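ATP-citrate lyase beta-subunit (Chlorobium limicola, PDB 6HXJ) probably catalyses, as part of ATP-citrate lyase, the ATP-driven and CoA-dependent cleavage of citrate to acetyl-CoA and oxaloacetate. Local coordinates at residues A[12-18]-A[177-182]; A[103-108]-A[188-194]; A[119-123]-A[158-162]. All blocks are in the same frame, centred on the assembly; numbering follows the deposited sequence.

Contact 1: A[12-18]-A[177-182]; sequences LFNKWGI and LCFDNE
The indole of W16 lies across the last turn of helix 163-181 and fills the hollow between L177, C178, N181 and E182. The backbone of C178 is the floor of this hollow: its CA sits over the five-membered ring, 3.9 Å from the W16 ring centroid, in a CH-pi contact. The six-membered part reaches farther along, W16 CE3 resting on L177 CB, with N181 CB and its amide beside CZ2 and CH2, the ring and amide planes 24° apart. At the pyrrole side the ring edge meets E182, whose chain bends at chi2 (-54°) to bring its carboxylate there. C178 is itself a small bump: its CB touches I18 CD1 at 3.9 Å, while its sulfur points at the edge of the F13 ring. L12 CD1 lies against E182 CG and OE1. G17, with positive phi, ends helix 6-15 in a Schellman motif. W16 thus joins two helix ends within the ATP-grasp region. Its NE1 donates in the ring plane to the anti lone pair of E182 OE2 (2.8 Å, 174°). K15 NZ forms a salt bridge with E182 OE2, its hydrogen bond there being weak, and also pairs with D220. With W221 bound to E182 OE1, these donors probably keep the buried carboxylate ionised.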
loop_
_atom_site.group_PDB
_atom_site.type_symbol
_atom_site.label_atom_id
_atom_site.label_comp_id
_atom_site.label_asym_id
_atom_site.label_seq_id
_atom_site.Cartn_x
_atom_site.Cartn_y
_atom_site.Cartn_z
ATOM N N LEU A 12 44.964 -43.262 16.453
ATOM C CA LEU A 12 45.767 -42.095 16.060
ATOM C C LEU A 12 47.166 -42.494 15.751
ATOM O O LEU A 12 47.797 -41.898 14.894
ATOM C CB LEU A 12 45.761 -41.050 17.153
ATOM C CG LEU A 12 44.373 -40.674 17.635
ATOM C CD1 LEU A 12 44.401 -39.348 18.330
ATOM C CD2 LEU A 12 43.375 -40.630 16.473
ATOM N N PHE A 13 47.668 -43.498 16.447
ATOM C CA PHE A 13 48.992 -44.007 16.161
ATOM C C PHE A 13 48.956 -44.539 14.762
ATOM O O PHE A 13 49.745 -44.105 13.934
ATOM C CB PHE A 13 49.346 -45.125 17.117
ATOM C CG PHE A 13 49.768 -44.645 18.466
ATOM C CD1 PHE A 13 49.794 -43.290 18.759
ATOM C CD2 PHE A 13 50.154 -45.541 19.446
ATOM C CE1 PHE A 13 50.182 -42.842 20.018
ATOM C CE2 PHE A 13 50.559 -45.095 20.697
ATOM C CZ PHE A 13 50.568 -43.750 20.980
ATOM N N ASN A 14 47.985 -45.422 14.486
ATOM C CA ASN A 14 47.735 -46.021 13.192
ATOM C C ASN A 14 47.703 -44.961 12.116
ATOM O O ASN A 14 48.418 -45.066 11.127
ATOM C CB ASN A 14 46.410 -46.728 13.247
ATOM C CG ASN A 14 46.457 -48.103 12.725
ATOM O OD1 ASN A 14 47.327 -48.904 13.066
ATOM N ND2 ASN A 14 45.596 -48.354 11.757
ATOM N N LYS A 15 46.913 -43.912 12.339
ATOM C CA LYS A 15 46.780 -42.782 11.433
ATOM C C LYS A 15 48.145 -42.184 11.036
ATOM O O LYS A 15 48.378 -41.919 9.861
ATOM C CB LYS A 15 45.884 -41.727 12.093
ATOM C CG LYS A 15 45.816 -40.418 11.357
ATOM C CD LYS A 15 44.599 -39.641 11.776
ATOM C CE LYS A 15 44.838 -38.176 11.586
ATOM N NZ LYS A 15 43.670 -37.366 12.018
ATOM N N TRP A 16 49.038 -41.985 12.007
ATOM C CA TRP A 16 50.346 -41.391 11.731
ATOM C C TRP A 16 51.424 -42.454 11.528
ATOM O O TRP A 16 52.615 -42.161 11.650
ATOM C CB TRP A 16 50.708 -40.351 12.817
ATOM C CG TRP A 16 49.758 -39.200 12.798
ATOM C CD1 TRP A 16 48.580 -39.099 13.475
ATOM C CD2 TRP A 16 49.798 -38.088 11.893
ATOM N NE1 TRP A 16 47.918 -37.948 13.105
ATOM C CE2 TRP A 16 48.630 -37.326 12.111
ATOM C CE3 TRP A 16 50.707 -37.668 10.906
ATOM C CZ2 TRP A 16 48.345 -36.180 11.370
ATOM C CZ3 TRP A 16 50.420 -36.538 10.175
ATOM C CH2 TRP A 16 49.256 -35.805 10.409
ATOM N N GLY A 17 50.994 -43.659 11.172
ATOM C CA GLY A 17 51.885 -44.777 10.914
ATOM C C GLY A 17 52.827 -45.078 12.062
ATOM O O GLY A 17 54.043 -44.917 11.927
ATOM N N ILE A 18 52.269 -45.497 13.207
ATOM C CA ILE A 18 53.051 -45.852 14.386
ATOM C C ILE A 18 52.809 -47.335 14.654
ATOM O O ILE A 18 51.648 -47.761 14.732
ATOM C CB ILE A 18 52.722 -44.957 15.599
ATOM C CG1 ILE A 18 53.075 -43.489 15.306
ATOM C CG2 ILE A 18 53.400 -45.477 16.880
ATOM C CD1 ILE A 18 52.529 -42.498 16.299
ATOM N N LEU A 177 54.999 -36.102 14.703
ATOM C CA LEU A 177 53.980 -35.655 13.754
ATOM C C LEU A 177 52.607 -35.842 14.393
ATOM O O LEU A 177 51.778 -34.940 14.326
ATOM C CB LEU A 177 54.070 -36.429 12.420
ATOM C CG LEU A 177 54.988 -35.827 11.420
ATOM C CD1 LEU A 177 55.135 -36.720 10.197
ATOM C CD2 LEU A 177 54.556 -34.420 11.094
ATOM N N CYS A 178 52.399 -36.997 15.052
ATOM C CA CYS A 178 51.174 -37.360 15.729
ATOM C C CYS A 178 50.914 -36.360 16.815
ATOM O O CYS A 178 49.793 -35.893 16.915
ATOM C CB CYS A 178 51.240 -38.786 16.277
ATOM S SG CYS A 178 49.761 -39.332 17.195
ATOM N N PHE A 179 51.932 -35.970 17.579
ATOM C CA PHE A 179 51.789 -35.018 18.673
ATOM C C PHE A 179 51.414 -33.656 18.137
ATOM O O PHE A 179 50.436 -33.055 18.600
ATOM C CB PHE A 179 53.077 -34.954 19.504
ATOM C CG PHE A 179 52.984 -34.109 20.751
ATOM C CD1 PHE A 179 53.137 -32.729 20.690
ATOM C CD2 PHE A 179 52.820 -34.695 21.994
ATOM C CE1 PHE A 179 53.088 -31.950 21.849
ATOM C CE2 PHE A 179 52.798 -33.919 23.154
ATOM C CZ PHE A 179 52.920 -32.548 23.074
ATOM N N ASP A 180 52.181 -33.181 17.151
ATOM C CA ASP A 180 51.968 -31.882 16.530
ATOM C C ASP A 180 50.539 -31.765 15.966
ATOM O O ASP A 180 49.787 -30.853 16.336
ATOM C CB ASP A 180 53.027 -31.657 15.426
ATOM C CG ASP A 180 53.465 -30.216 15.201
ATOM O OD1 ASP A 180 53.530 -29.790 14.021
ATOM O OD2 ASP A 180 53.879 -29.558 16.184
ATOM N N ASN A 181 50.154 -32.756 15.159
ATOM C CA ASN A 181 48.894 -32.800 14.438
ATOM C C ASN A 181 47.652 -33.207 15.242
ATOM O O ASN A 181 46.531 -32.901 14.830
ATOM C CB ASN A 181 49.054 -33.675 13.240
ATOM C CG ASN A 181 49.826 -32.935 12.160
ATOM O OD1 ASN A 181 49.259 -32.165 11.380
ATOM N ND2 ASN A 181 51.147 -33.093 12.114
ATOM N N GLU A 182 47.824 -33.904 16.359
ATOM C CA GLU A 182 46.656 -34.314 17.126
ATOM C C GLU A 182 46.374 -33.435 18.347
ATOM O O GLU A 182 45.561 -33.821 19.189
ATOM C CB GLU A 182 46.720 -35.810 17.539
ATOM C CG GLU A 182 46.605 -36.817 16.405
ATOM C CD GLU A 182 45.417 -36.711 15.467
ATOM O OE1 GLU A 182 44.278 -36.488 15.938
ATOM O OE2 GLU A 182 45.631 -36.880 14.248
#

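Contact 2: A[103-108]-A[188-194]; sequences AEFYVS and EINPLVI
F105 and I194 pack on one face of an antiparallel strand pair, F105 CZ lying 3.5 Å from I194 CG2. L192 and V107 continue this face, with V107 CG2 against L192 CD2 at 3.9 Å, and L175 of helix 163-181 rests on V107 and I189. This is the tightly packed side, where the sheet meets the helix. The I194 methyl reaches the ring because CG2 stands between the backbone N and the carbonyl carbon, with CG1 turned anti to the N (chi1 178°).

The looser, solvent side is confined to the end of the pair around A103, E104 and V193. E104 is exposed; its extended chain runs alongside P191 and V193, touching P191 CB through its own CB at 3.5 Å. Y106, by contrast, is a buried ring that also packs on S121 and I128. It presents its edge to N190 CB and to the E188 carboxylate, whose plane is 84° from the ring's, and its hydroxyl receives a bond from S108 OG.

The backbones of strands 104-112 and 184-195 pair in the central part of a six-stranded antiparallel sheet of the ATP-grasp region. F105 faces L192 and V107 faces I189 as hydrogen-bonded pairs, but the register slips by one residue between them. This beta bulge falls at N190 and P191, where the chain turns a corner and the peptide bond before P191 is cis. N190 ND2 binds G125 O, tying the corner to a neighbouring loop.

P191 has no N-H to give. The bonds on either side are made by L192 N, which reaches F105 O at 2.8 Å, and I189 N, which reaches V107 O at 2.7 Å, whereas the return bond from F105 N to L192 O is weak. The ladder therefore probably tolerates the proline at the bulge.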
loop_
_atom_site.group_PDB
_atom_site.type_symbol
_atom_site.label_atom_id
_atom_site.label_comp_id
_atom_site.label_asym_id
_atom_site.label_seq_id
_atom_site.Cartn_x
_atom_site.Cartn_y
_atom_site.Cartn_z
ATOM N N ALA A 103 63.186 -57.166 22.752
ATOM C CA ALA A 103 63.575 -56.012 23.561
ATOM C C ALA A 103 62.440 -54.983 23.748
ATOM O O ALA A 103 61.523 -54.908 22.926
ATOM C CB ALA A 103 64.813 -55.353 22.967
ATOM N N GLU A 104 62.516 -54.200 24.844
ATOM C CA GLU A 104 61.552 -53.157 25.220
ATOM C C GLU A 104 62.234 -51.793 25.346
ATOM O O GLU A 104 63.358 -51.713 25.858
ATOM C CB GLU A 104 60.863 -53.513 26.542
ATOM C CG GLU A 104 60.155 -54.863 26.525
ATOM C CD GLU A 104 59.421 -55.297 27.783
ATOM O OE1 GLU A 104 59.862 -54.935 28.900
ATOM O OE2 GLU A 104 58.434 -56.057 27.651
ATOM N N PHE A 105 61.552 -50.723 24.886
ATOM C CA PHE A 105 62.077 -49.370 24.920
ATOM C C PHE A 105 61.023 -48.410 25.473
ATOM O O PHE A 105 59.822 -48.717 25.509
ATOM C CB PHE A 105 62.498 -48.911 23.508
ATOM C CG PHE A 105 63.323 -49.838 22.662
ATOM C CD1 PHE A 105 64.498 -50.404 23.156
ATOM C CD2 PHE A 105 62.981 -50.081 21.339
ATOM C CE1 PHE A 105 65.263 -51.276 22.372
ATOM C CE2 PHE A 105 63.762 -50.923 20.541
ATOM C CZ PHE A 105 64.901 -51.516 21.064
ATOM N N TYR A 106 61.475 -47.224 25.876
ATOM C CA TYR A 106 60.587 -46.179 26.357
ATOM C C TYR A 106 60.671 -44.964 25.447
ATOM O O TYR A 106 61.763 -44.560 25.046
ATOM C CB TYR A 106 60.927 -45.816 27.813
ATOM C CG TYR A 106 60.161 -44.640 28.378
ATOM C CD1 TYR A 106 58.828 -44.766 28.746
ATOM C CD2 TYR A 106 60.784 -43.414 28.593
ATOM C CE1 TYR A 106 58.118 -43.688 29.274
ATOM C CE2 TYR A 106 60.082 -42.322 29.111
ATOM C CZ TYR A 106 58.749 -42.466 29.458
ATOM O OH TYR A 106 58.052 -41.407 29.998
ATOM N N VAL A 107 59.499 -44.447 25.068
ATOM C CA VAL A 107 59.306 -43.240 24.258
ATOM C C VAL A 107 58.177 -42.452 24.891
ATOM O O VAL A 107 57.145 -43.015 25.222
ATOM C CB VAL A 107 58.981 -43.453 22.750
ATOM C CG1 VAL A 107 58.689 -42.119 22.075
ATOM C CG2 VAL A 107 60.070 -44.211 22.008
ATOM N N SER A 108 58.362 -41.156 25.045
ATOM C CA SER A 108 57.337 -40.251 25.522
ATOM C C SER A 108 57.643 -38.878 25.012
ATOM O O SER A 108 58.807 -38.469 24.962
ATOM C CB SER A 108 57.233 -40.237 27.043
ATOM O OG SER A 108 58.332 -39.576 27.647
ATOM N N GLU A 188 52.803 -41.390 25.883
ATOM C CA GLU A 188 53.773 -42.228 26.571
ATOM C C GLU A 188 53.630 -43.669 26.100
ATOM O O GLU A 188 52.548 -44.248 26.197
ATOM C CB GLU A 188 53.624 -42.108 28.100
ATOM C CG GLU A 188 54.857 -42.569 28.860
ATOM C CD GLU A 188 54.636 -43.486 30.049
ATOM O OE1 GLU A 188 53.923 -44.506 29.900
ATOM O OE2 GLU A 188 55.230 -43.214 31.118
ATOM N N ILE A 189 54.701 -44.218 25.523
ATOM C CA ILE A 189 54.763 -45.591 25.028
ATOM C C ILE A 189 55.821 -46.367 25.830
ATOM O O ILE A 189 57.015 -46.071 25.748
ATOM C CB ILE A 189 55.009 -45.661 23.498
ATOM C CG1 ILE A 189 53.908 -44.913 22.704
ATOM C CG2 ILE A 189 55.144 -47.127 23.052
ATOM C CD1 ILE A 189 54.205 -44.676 21.249
ATOM N N ASN A 190 55.366 -47.311 26.641
ATOM C CA ASN A 190 56.243 -48.118 27.462
ATOM C C ASN A 190 55.560 -49.437 27.702
ATOM O O ASN A 190 54.603 -49.491 28.474
ATOM C CB ASN A 190 56.613 -47.429 28.790
ATOM C CG ASN A 190 57.714 -48.134 29.540
ATOM O OD1 ASN A 190 58.792 -48.437 28.997
ATOM N ND2 ASN A 190 57.466 -48.399 30.812
ATOM N N PRO A 191 55.988 -50.497 26.992
ATOM C CA PRO A 191 57.131 -50.524 26.075
ATOM C C PRO A 191 56.833 -50.374 24.596
ATOM O O PRO A 191 55.741 -50.694 24.114
ATOM C CB PRO A 191 57.737 -51.904 26.348
ATOM C CG PRO A 191 56.549 -52.783 26.695
ATOM C CD PRO A 191 55.436 -51.852 27.188
ATOM N N LEU A 192 57.852 -49.896 23.886
ATOM C CA LEU A 192 57.916 -49.864 22.435
ATOM C C LEU A 192 58.811 -51.101 22.181
ATOM O O LEU A 192 60.021 -51.092 22.458
ATOM C CB LEU A 192 58.542 -48.555 21.883
ATOM C CG LEU A 192 58.861 -48.571 20.363
ATOM C CD1 LEU A 192 57.601 -48.465 19.519
ATOM C CD2 LEU A 192 59.906 -47.540 19.983
ATOM N N VAL A 193 58.178 -52.196 21.783
ATOM C CA VAL A 193 58.889 -53.451 21.609
ATOM C C VAL A 193 59.397 -53.648 20.184
ATOM O O VAL A 193 58.834 -53.101 19.232
ATOM C CB VAL A 193 58.074 -54.673 22.115
ATOM C CG1 VAL A 193 57.676 -54.500 23.577
ATOM C CG2 VAL A 193 56.855 -54.946 21.239
ATOM N N ILE A 194 60.479 -54.431 20.065
ATOM C CA ILE A 194 61.110 -54.824 18.805
ATOM C C ILE A 194 61.174 -56.350 18.709
ATOM O O ILE A 194 61.559 -57.026 19.672
ATOM C CB ILE A 194 62.511 -54.154 18.581
ATOM C CG1 ILE A 194 63.206 -54.594 17.265
ATOM C CG2 ILE A 194 63.458 -54.429 19.742
ATOM C CD1 ILE A 194 62.601 -54.206 16.012
#

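Contact 3: A[119-123]-A[158-162]; sequences LISKH and AGFEG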
loop_
_atom_site.group_PDB
_atom_site.type_symbol
_atom_site.label_atom_id
_atom_site.label_comp_id
_atom_site.label_asym_id
_atom_site.label_seq_id
_atom_site.Cartn_x
_atom_site.Cartn_y
_atom_site.Cartn_z
ATOM N N LEU A 119 61.520 -37.872 25.344
ATOM C CA LEU A 119 62.362 -38.665 26.233
ATOM C C LEU A 119 62.471 -40.046 25.610
ATOM O O LEU A 119 61.460 -40.618 25.189
ATOM C CB LEU A 119 61.775 -38.724 27.665
ATOM C CG LEU A 119 62.133 -37.558 28.605
ATOM C CD1 LEU A 119 61.419 -36.302 28.225
ATOM C CD2 LEU A 119 61.772 -37.878 30.028
ATOM N N ILE A 120 63.705 -40.553 25.488
ATOM C CA ILE A 120 63.957 -41.864 24.901
ATOM C C ILE A 120 64.829 -42.738 25.816
ATOM O O ILE A 120 65.786 -42.261 26.413
ATOM C CB ILE A 120 64.517 -41.742 23.448
ATOM C CG1 ILE A 120 64.417 -43.081 22.693
ATOM C CG2 ILE A 120 65.948 -41.141 23.384
ATOM C CD1 ILE A 120 64.612 -42.954 21.257
ATOM N N SER A 121 64.502 -44.019 25.910
ATOM C CA SER A 121 65.312 -44.954 26.691
ATOM C C SER A 121 65.391 -46.304 26.015
ATOM O O SER A 121 64.434 -46.743 25.380
ATOM C CB SER A 121 64.769 -45.115 28.106
ATOM O OG SER A 121 65.743 -45.724 28.934
ATOM N N LYS A 122 66.533 -46.966 26.158
ATOM C CA LYS A 122 66.748 -48.314 25.625
ATOM C C LYS A 122 66.219 -49.340 26.633
ATOM O O LYS A 122 65.935 -50.475 26.257
ATOM C CB LYS A 122 68.239 -48.537 25.352
ATOM C CG LYS A 122 68.522 -49.335 24.090
ATOM C CD LYS A 122 70.019 -49.444 23.812
ATOM C CE LYS A 122 70.313 -50.480 22.755
ATOM N NZ LYS A 122 71.738 -50.900 22.778
ATOM N N HIS A 123 66.096 -48.919 27.908
ATOM C CA HIS A 123 65.599 -49.713 29.028
ATOM C C HIS A 123 64.112 -49.513 29.217
ATOM O O HIS A 123 63.686 -48.799 30.125
ATOM C CB HIS A 123 66.346 -49.365 30.322
ATOM C CG HIS A 123 67.782 -49.758 30.293
ATOM N ND1 HIS A 123 68.166 -51.088 30.276
ATOM C CD2 HIS A 123 68.886 -48.980 30.280
ATOM C CE1 HIS A 123 69.487 -51.074 30.251
ATOM N NE2 HIS A 123 69.965 -49.827 30.254
ATOM N N ALA A 158 71.329 -42.627 23.131
ATOM C CA ALA A 158 70.710 -43.533 24.090
ATOM C C ALA A 158 71.428 -44.879 24.149
ATOM O O ALA A 158 71.563 -45.439 25.235
ATOM C CB ALA A 158 69.235 -43.717 23.771
ATOM N N GLY A 159 71.913 -45.356 23.003
ATOM C CA GLY A 159 72.620 -46.625 22.889
ATOM C C GLY A 159 72.185 -47.443 21.692
ATOM O O GLY A 159 72.633 -48.577 21.528
ATOM N N PHE A 160 71.321 -46.873 20.828
ATOM C CA PHE A 160 70.814 -47.544 19.623
ATOM C C PHE A 160 71.860 -47.580 18.505
ATOM O O PHE A 160 72.466 -46.559 18.191
ATOM C CB PHE A 160 69.499 -46.904 19.148
ATOM C CG PHE A 160 68.370 -47.071 20.138
ATOM C CD1 PHE A 160 68.131 -46.111 21.117
ATOM C CD2 PHE A 160 67.561 -48.199 20.109
ATOM C CE1 PHE A 160 67.109 -46.280 22.050
ATOM C CE2 PHE A 160 66.538 -48.361 21.039
ATOM C CZ PHE A 160 66.315 -47.402 22.003
ATOM N N GLU A 161 72.082 -48.756 17.929
ATOM C CA GLU A 161 73.090 -48.947 16.894
ATOM C C GLU A 161 72.577 -49.192 15.486
ATOM O O GLU A 161 71.650 -49.981 15.292
ATOM C CB GLU A 161 73.945 -50.175 17.218
ATOM C CG GLU A 161 74.675 -50.062 18.544
ATOM C CD GLU A 161 74.583 -51.284 19.441
ATOM O OE1 GLU A 161 75.213 -52.315 19.109
ATOM O OE2 GLU A 161 73.914 -51.198 20.497
ATOM N N GLY A 162 73.201 -48.501 14.528
ATOM C CA GLY A 162 72.963 -48.584 13.085
ATOM C C GLY A 162 71.516 -48.592 12.621
ATOM O O GLY A 162 70.812 -47.587 12.782
#
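K122 NZ is held at two points on the loop that follows helix 148-158. It donates to G159 O at 2.8 Å, approaching from above the carbonyl plane and off the lone pairs, and it forms a salt bridge with E161 OE2 at 3.2 Å. The ammonium meets that carboxylate oxygen nearly along its C-O axis, the two side chains crossing at about a right angle. One ammonium is thus shared by two acceptors, a carbonyl and a carboxylate. The E161 chain bends at chi2 (133°), which brings its carboxylate back to the lysine.

The rest of the lysine is straight beyond CG and passes over the F160 ring. K122 CG makes a CH-pi contact over one face, 3.9 Å from the F160 ring centroid and offset toward the rim, while the ammonium is too distant for more than a weak attraction to the ring. The lysine's CD and CE run beside the carbonyl of G159, a residue with positive phi directly after the helix.

The contact joins the end of strand 115-121, part of the six-stranded antiparallel sheet of the ATP-grasp region, to the connection between helices 148-158 and 163-181. G162 is the N-cap position of the second helix, so the lysine grips the chain just before that helix starts.

With CG anti to the carbonyl carbon (chi1 -65°), the F160 ring reaches back beneath K122. S121 O lies in the plane of this ring, at the edge, and I120 CG1 approaches CE1 of F160 at 4.2 Å. On the helix side, A165 and V168 of helix 163-181 also pack on F160. Farther from the lysine, I120 CG2 meets A158 CB at 4.2 Å.

All three contacts lie in the ATP-grasp region, around helix 163-181 and the six-stranded sheet it packs on. Contacts 2 and 3, whose centres are 10 Å apart, meet directly: strands 104-112 and 115-121 are neighbours, with S108 O 2.8 Å from L119 N, and the rings of F105 and F160 meet edge-to-face. Contact 1 touches contact 2 where F13 CE2 packs on I189 CD1 at 3.7 Å; their centres are about 16 Å apart. Contacts 1 and 3 do not touch, their nearest atoms being about 10 Å apart, yet they lie at the two ends of helix 163-181: 177-182 at its close, 158-162 just before its start.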